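Local coordinates for protein 1H-3-hydroxy-4-oxoquinoline 2,4-dioxygenase (Pseudomonas putida, PDB 3IBT) that cleaves the heterocyclic ring of 3-hydroxy-1H-quinolin-4-one with O2, without any cofactor, giving N-formylanthranilate and carbon monoxide, at residues 35-48 with 245-259. Residues are numbered along the deposited sequence; the frame is centred on the assembly and turned at random.
Sequences RLFKNLAPLLARDF and FPSLENPVAVAQAIR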
loop_
_atom_site.group_PDB
_atom_site.type_symbol
_atom_site.label_atom_id
_atom_site.label_comp_id
_atom_site.label_asym_id
_atom_site.label_seq_id
_atom_site.Cartn_x
_atom_site.Cartn_y
_atom_site.Cartn_z
ATOM N N ARG A 35 1.757 3.203 -11.421
ATOM C CA ARG A 35 3.028 2.738 -11.995
ATOM C C ARG A 35 3.832 1.854 -11.002
ATOM O O ARG A 35 4.763 1.150 -11.357
ATOM C CB ARG A 35 3.843 3.939 -12.509
ATOM C CG ARG A 35 3.100 4.753 -13.563
ATOM C CD ARG A 35 3.754 6.120 -13.901
ATOM N NE ARG A 35 3.755 7.055 -12.764
ATOM C CZ ARG A 35 4.546 8.128 -12.633
ATOM N NH1 ARG A 35 5.441 8.412 -13.567
ATOM N NH2 ARG A 35 4.463 8.908 -11.553
ATOM N N LEU A 36 3.485 1.883 -9.733
ATOM C CA LEU A 36 4.109 0.923 -8.839
ATOM C C LEU A 36 3.746 -0.483 -9.328
ATOM O O LEU A 36 4.494 -1.435 -9.128
ATOM C CB LEU A 36 3.669 1.133 -7.392
ATOM C CG LEU A 36 4.330 0.228 -6.320
ATOM C CD1 LEU A 36 5.861 0.393 -6.278
ATOM C CD2 LEU A 36 3.763 0.455 -4.930
ATOM N N PHE A 37 2.606 -0.613 -9.987
ATOM C CA PHE A 37 2.104 -1.922 -10.300
ATOM C C PHE A 37 2.402 -2.320 -11.724
ATOM O O PHE A 37 1.832 -3.271 -12.223
ATOM C CB PHE A 37 0.598 -2.029 -10.007
ATOM C CG PHE A 37 0.246 -1.810 -8.555
ATOM C CD1 PHE A 37 -0.380 -0.620 -8.146
ATOM C CD2 PHE A 37 0.560 -2.767 -7.591
ATOM C CE1 PHE A 37 -0.708 -0.383 -6.808
ATOM C CE2 PHE A 37 0.259 -2.538 -6.231
ATOM C CZ PHE A 37 -0.385 -1.343 -5.844
ATOM N N LYS A 38 3.331 -1.624 -12.358
ATOM C CA LYS A 38 3.423 -1.706 -13.794
ATOM C C LYS A 38 3.789 -3.103 -14.221
ATOM O O LYS A 38 3.318 -3.560 -15.288
ATOM C CB LYS A 38 4.401 -0.676 -14.377
ATOM C CG LYS A 38 5.869 -0.914 -14.049
ATOM C CD LYS A 38 6.719 0.106 -14.797
ATOM C CE LYS A 38 8.155 -0.405 -14.946
ATOM N NZ LYS A 38 9.240 0.630 -14.785
ATOM N N ASN A 39 4.605 -3.778 -13.383
ATOM C CA ASN A 39 5.076 -5.144 -13.691
ATOM C C ASN A 39 4.072 -6.167 -13.248
ATOM O O ASN A 39 3.835 -7.123 -13.955
ATOM C CB ASN A 39 6.439 -5.461 -13.085
ATOM C CG ASN A 39 7.561 -4.622 -13.678
ATOM O OD1 ASN A 39 7.476 -4.130 -14.826
ATOM N ND2 ASN A 39 8.635 -4.440 -12.886
ATOM N N LEU A 40 3.438 -5.932 -12.111
ATOM C CA LEU A 40 2.539 -6.918 -11.509
ATOM C C LEU A 40 1.143 -7.001 -12.162
ATOM O O LEU A 40 0.556 -8.077 -12.307
ATOM C CB LEU A 40 2.463 -6.653 -10.006
ATOM C CG LEU A 40 1.304 -7.199 -9.229
ATOM C CD1 LEU A 40 1.331 -8.708 -9.308
ATOM C CD2 LEU A 40 1.470 -6.698 -7.870
ATOM N N ALA A 41 0.629 -5.857 -12.576
ATOM C CA ALA A 41 -0.710 -5.791 -13.133
ATOM C C ALA A 41 -0.872 -6.591 -14.399
ATOM O O ALA A 41 -1.815 -7.370 -14.473
ATOM C CB ALA A 41 -1.183 -4.359 -13.331
ATOM N N PRO A 42 0.015 -6.420 -15.414
ATOM C CA PRO A 42 -0.252 -7.197 -16.641
ATOM C C PRO A 42 -0.288 -8.699 -16.380
ATOM O O PRO A 42 -0.968 -9.400 -17.095
ATOM C CB PRO A 42 0.915 -6.825 -17.554
ATOM C CG PRO A 42 1.293 -5.471 -17.095
ATOM C CD PRO A 42 1.223 -5.596 -15.592
ATOM N N LEU A 43 0.388 -9.163 -15.334
ATOM C CA LEU A 43 0.344 -10.565 -14.975
ATOM C C LEU A 43 -1.037 -10.935 -14.432
ATOM O O LEU A 43 -1.640 -11.909 -14.894
ATOM C CB LEU A 43 1.446 -10.923 -13.970
ATOM C CG LEU A 43 2.900 -10.616 -14.346
ATOM C CD1 LEU A 43 3.890 -11.141 -13.340
ATOM C CD2 LEU A 43 3.226 -11.159 -15.738
ATOM N N LEU A 44 -1.558 -10.162 -13.478
ATOM C CA LEU A 44 -2.853 -10.474 -12.879
ATOM C C LEU A 44 -4.032 -10.198 -13.817
ATOM O O LEU A 44 -5.184 -10.466 -13.443
ATOM C CB LEU A 44 -3.060 -9.699 -11.579
ATOM C CG LEU A 44 -2.038 -9.815 -10.447
ATOM C CD1 LEU A 44 -2.246 -8.743 -9.370
ATOM C CD2 LEU A 44 -2.053 -11.197 -9.838
ATOM N N ALA A 45 -3.776 -9.659 -15.013
ATOM C CA ALA A 45 -4.871 -9.316 -15.951
ATOM C C ALA A 45 -5.463 -10.556 -16.638
ATOM O O ALA A 45 -6.448 -10.476 -17.400
ATOM C CB ALA A 45 -4.420 -8.298 -16.983
ATOM N N ARG A 46 -4.853 -11.696 -16.329
ATOM C CA ARG A 46 -5.222 -12.979 -16.872
ATOM C C ARG A 46 -6.442 -13.501 -16.102
ATOM O O ARG A 46 -7.381 -14.049 -16.716
ATOM C CB ARG A 46 -4.009 -13.907 -16.683
ATOM C CG ARG A 46 -3.953 -15.200 -17.533
ATOM C CD ARG A 46 -2.792 -16.148 -17.013
ATOM N NE ARG A 46 -2.866 -16.489 -15.565
ATOM C CZ ARG A 46 -2.101 -17.401 -14.929
ATOM N NH1 ARG A 46 -1.169 -18.098 -15.592
ATOM N NH2 ARG A 46 -2.283 -17.631 -13.617
ATOM N N ASP A 47 -6.415 -13.297 -14.769
ATOM C CA ASP A 47 -7.328 -13.960 -13.834
ATOM C C ASP A 47 -8.342 -13.033 -13.247
ATOM O O ASP A 47 -9.493 -13.412 -13.033
ATOM C CB ASP A 47 -6.550 -14.594 -12.698
ATOM C CG ASP A 47 -5.546 -15.596 -13.189
ATOM O OD1 ASP A 47 -5.813 -16.193 -14.241
ATOM O OD2 ASP A 47 -4.484 -15.785 -12.547
ATOM N N PHE A 48 -7.905 -11.808 -13.021
ATOM C CA PHE A 48 -8.688 -10.829 -12.326
ATOM C C PHE A 48 -9.030 -9.630 -13.177
ATOM O O PHE A 48 -8.386 -9.380 -14.183
ATOM C CB PHE A 48 -7.859 -10.317 -11.207
ATOM C CG PHE A 48 -7.471 -11.351 -10.255
ATOM C CD1 PHE A 48 -6.267 -12.008 -10.386
ATOM C CD2 PHE A 48 -8.292 -11.656 -9.186
ATOM C CE1 PHE A 48 -5.898 -12.945 -9.479
ATOM C CE2 PHE A 48 -7.927 -12.596 -8.279
ATOM C CZ PHE A 48 -6.730 -13.240 -8.427
ATOM N N PHE A 245 9.894 -2.710 -2.478
ATOM C CA PHE A 245 8.757 -2.812 -3.438
ATOM C C PHE A 245 8.802 -4.139 -4.150
ATOM O O PHE A 245 9.257 -4.254 -5.300
ATOM C CB PHE A 245 8.820 -1.709 -4.436
ATOM C CG PHE A 245 9.409 -0.480 -3.882
ATOM C CD1 PHE A 245 10.783 -0.275 -3.940
ATOM C CD2 PHE A 245 8.597 0.481 -3.267
ATOM C CE1 PHE A 245 11.368 0.895 -3.412
ATOM C CE2 PHE A 245 9.147 1.654 -2.744
ATOM C CZ PHE A 245 10.553 1.866 -2.810
ATOM N N PRO A 246 8.360 -5.187 -3.448
ATOM C CA PRO A 246 8.367 -6.490 -4.095
ATOM C C PRO A 246 7.532 -6.537 -5.404
ATOM O O PRO A 246 7.751 -7.384 -6.271
ATOM C CB PRO A 246 7.786 -7.419 -3.019
ATOM C CG PRO A 246 7.198 -6.555 -1.971
ATOM C CD PRO A 246 7.867 -5.233 -2.050
ATOM N N SER A 247 6.586 -5.632 -5.559
ATOM C CA SER A 247 5.792 -5.610 -6.776
ATOM C C SER A 247 6.622 -5.150 -7.970
ATOM O O SER A 247 6.261 -5.420 -9.093
ATOM C CB SER A 247 4.628 -4.678 -6.583
ATOM O OG SER A 247 5.139 -3.419 -6.135
ATOM N N LEU A 248 7.730 -4.457 -7.709
ATOM C CA LEU A 248 8.595 -3.977 -8.766
ATOM C C LEU A 248 9.753 -4.907 -8.895
ATOM O O LEU A 248 10.054 -5.356 -9.983
ATOM C CB LEU A 248 9.131 -2.594 -8.424
ATOM C CG LEU A 248 8.221 -1.393 -8.618
ATOM C CD1 LEU A 248 8.958 -0.135 -8.129
ATOM C CD2 LEU A 248 7.809 -1.257 -10.073
ATOM N N GLU A 249 10.411 -5.188 -7.768
ATOM C CA GLU A 249 11.570 -6.084 -7.747
ATOM C C GLU A 249 11.251 -7.569 -8.138
ATOM O O GLU A 249 12.055 -8.254 -8.806
ATOM C CB GLU A 249 12.263 -6.024 -6.390
ATOM C CG GLU A 249 13.638 -6.653 -6.433
ATOM C CD GLU A 249 14.320 -6.703 -5.049
ATOM O OE1 GLU A 249 13.589 -6.584 -4.013
ATOM O OE2 GLU A 249 15.592 -6.847 -5.009
ATOM N N ASN A 250 10.113 -8.077 -7.699
ATOM C CA ASN A 250 9.831 -9.460 -7.936
ATOM C C ASN A 250 8.410 -9.713 -8.364
ATOM O O ASN A 250 7.679 -10.432 -7.680
ATOM C CB ASN A 250 10.184 -10.295 -6.722
ATOM C CG ASN A 250 11.692 -10.569 -6.610
ATOM O OD1 ASN A 250 12.353 -11.016 -7.561
ATOM N ND2 ASN A 250 12.245 -10.291 -5.428
ATOM N N PRO A 251 8.020 -9.166 -9.529
ATOM C CA PRO A 251 6.613 -9.285 -9.893
ATOM C C PRO A 251 6.184 -10.748 -10.042
ATOM O O PRO A 251 5.085 -11.054 -9.617
ATOM C CB PRO A 251 6.501 -8.527 -11.226
ATOM C CG PRO A 251 7.891 -8.453 -11.746
ATOM C CD PRO A 251 8.814 -8.471 -10.558
ATOM N N VAL A 252 7.029 -11.643 -10.582
ATOM C CA VAL A 252 6.610 -13.037 -10.777
ATOM C C VAL A 252 6.257 -13.635 -9.438
ATOM O O VAL A 252 5.241 -14.336 -9.304
ATOM C CB VAL A 252 7.674 -13.907 -11.469
ATOM C CG1 VAL A 252 7.351 -15.397 -11.342
ATOM C CG2 VAL A 252 7.783 -13.531 -12.929
ATOM N N ALA A 253 7.062 -13.328 -8.416
ATOM C CA ALA A 253 6.806 -13.918 -7.108
ATOM C C ALA A 253 5.498 -13.380 -6.516
ATOM O O ALA A 253 4.598 -14.170 -6.177
ATOM C CB ALA A 253 7.927 -13.695 -6.218
ATOM N N VAL A 254 5.376 -12.044 -6.428
ATOM C CA VAL A 254 4.152 -11.442 -5.912
ATOM C C VAL A 254 2.888 -11.936 -6.636
ATOM O O VAL A 254 1.867 -12.167 -6.006
ATOM C CB VAL A 254 4.202 -9.926 -5.934
ATOM C CG1 VAL A 254 2.887 -9.354 -5.431
ATOM C CG2 VAL A 254 5.308 -9.435 -5.053
ATOM N N ALA A 255 2.948 -12.131 -7.945
ATOM C CA ALA A 255 1.737 -12.471 -8.686
ATOM C C ALA A 255 1.290 -13.849 -8.243
ATOM O O ALA A 255 0.086 -14.156 -8.141
ATOM C CB ALA A 255 1.987 -12.428 -10.178
ATOM N N GLN A 256 2.262 -14.700 -7.955
ATOM C CA GLN A 256 1.910 -16.064 -7.691
ATOM C C GLN A 256 1.273 -16.146 -6.309
ATOM O O GLN A 256 0.357 -16.948 -6.083
ATOM C CB GLN A 256 3.123 -16.968 -7.814
ATOM C CG GLN A 256 2.748 -18.425 -7.693
ATOM C CD GLN A 256 1.787 -18.854 -8.795
ATOM O OE1 GLN A 256 1.718 -18.231 -9.886
ATOM N NE2 GLN A 256 1.046 -19.921 -8.526
ATOM N N ALA A 257 1.729 -15.278 -5.406
ATOM C CA ALA A 257 1.261 -15.239 -4.024
ATOM C C ALA A 257 -0.146 -14.685 -3.960
ATOM O O ALA A 257 -0.979 -15.209 -3.196
ATOM C CB ALA A 257 2.184 -14.390 -3.192
ATOM N N ILE A 258 -0.394 -13.624 -4.749
ATOM C CA ILE A 258 -1.719 -13.010 -4.856
ATOM C C ILE A 258 -2.653 -14.052 -5.435
ATOM O O ILE A 258 -3.683 -14.362 -4.860
ATOM C CB ILE A 258 -1.707 -11.733 -5.715
ATOM C CG1 ILE A 258 -0.943 -10.621 -4.998
ATOM C CG2 ILE A 258 -3.131 -11.269 -6.004
ATOM C CD1 ILE A 258 -0.672 -9.436 -5.851
ATOM N N ARG A 259 -2.234 -14.655 -6.535
ATOM C CA ARG A 259 -3.009 -15.716 -7.139
ATOM C C ARG A 259 -3.368 -16.774 -6.146
ATOM O O ARG A 259 -4.510 -17.187 -6.108
ATOM C CB ARG A 259 -2.245 -16.365 -8.263
ATOM C CG ARG A 259 -2.890 -16.212 -9.609
ATOM C CD ARG A 259 -2.190 -17.149 -10.601
ATOM N NE ARG A 259 -0.809 -16.740 -10.943
ATOM C CZ ARG A 259 -0.476 -15.749 -11.783
ATOM N NH1 ARG A 259 -1.413 -14.993 -12.374
ATOM N NH2 ARG A 259 0.813 -15.511 -12.035
HETATM O O HOH W 1 4.766 -4.044 -10.497
#
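Leu40, on the short helix 40-44, fits as a knob into a hole lined by Ser247 of helix 246-249 and Val254, Ala255 and Ile258 of helix 251-259, a packing on one side of the central sheet of this alpha/beta-hydrolase fold. The axes of helices 40-44 and 251-259 approach to 9.4 Å, with a crossing angle of -43°. With CG anti to the backbone N, Leu40 spreads its two methyls over different walls: CD1 rests on the CA and CB of Ala255, while CD2 meets Val254 CG1 at 3.9 Å and reaches Ile258 CD1. Leu43 CD1 comes over the same Ala255 methyl, and Leu44 crosses Ile258 at about a right angle. Toward the start of both segments, Leu36 CD1 presses on Leu248 CD1 at 3.6 Å, and the CB of Asn39 lies against the ring of Pro251.

Beside this apolar core, one water links the backbones: it donates to Leu36 O and Ser247 O and accepts from Leu40 N at 2.8 Å. Asn39 ND2 bonds chiefly to Asp161 OD2 and only weakly to Leu248 O (3.4 Å). Leu40 and Ile258 also reach the sheet, at Leu26 and Leu24 respectively, and Leu36 lies near Gln32 and Thr94, residues inferred to bind substrate.

Toward their C-terminal ends the contact is polar. Arg46 grips the Asp47 carboxylate side-on, and Arg259 comes across it with its guanidinium plane turned 86° from the carboxylate. The two guanidinium groups lie close, and their shared carboxylate probably offsets the like charges. Arg259 NE donates to Gln256 OE1 in a nearly straight bond (170°), while its NH1 meets Asp47 OD2 from above the carboxylate plane at 3.2 Å, leaving the syn lone pair of OD2 to Arg46 NH2.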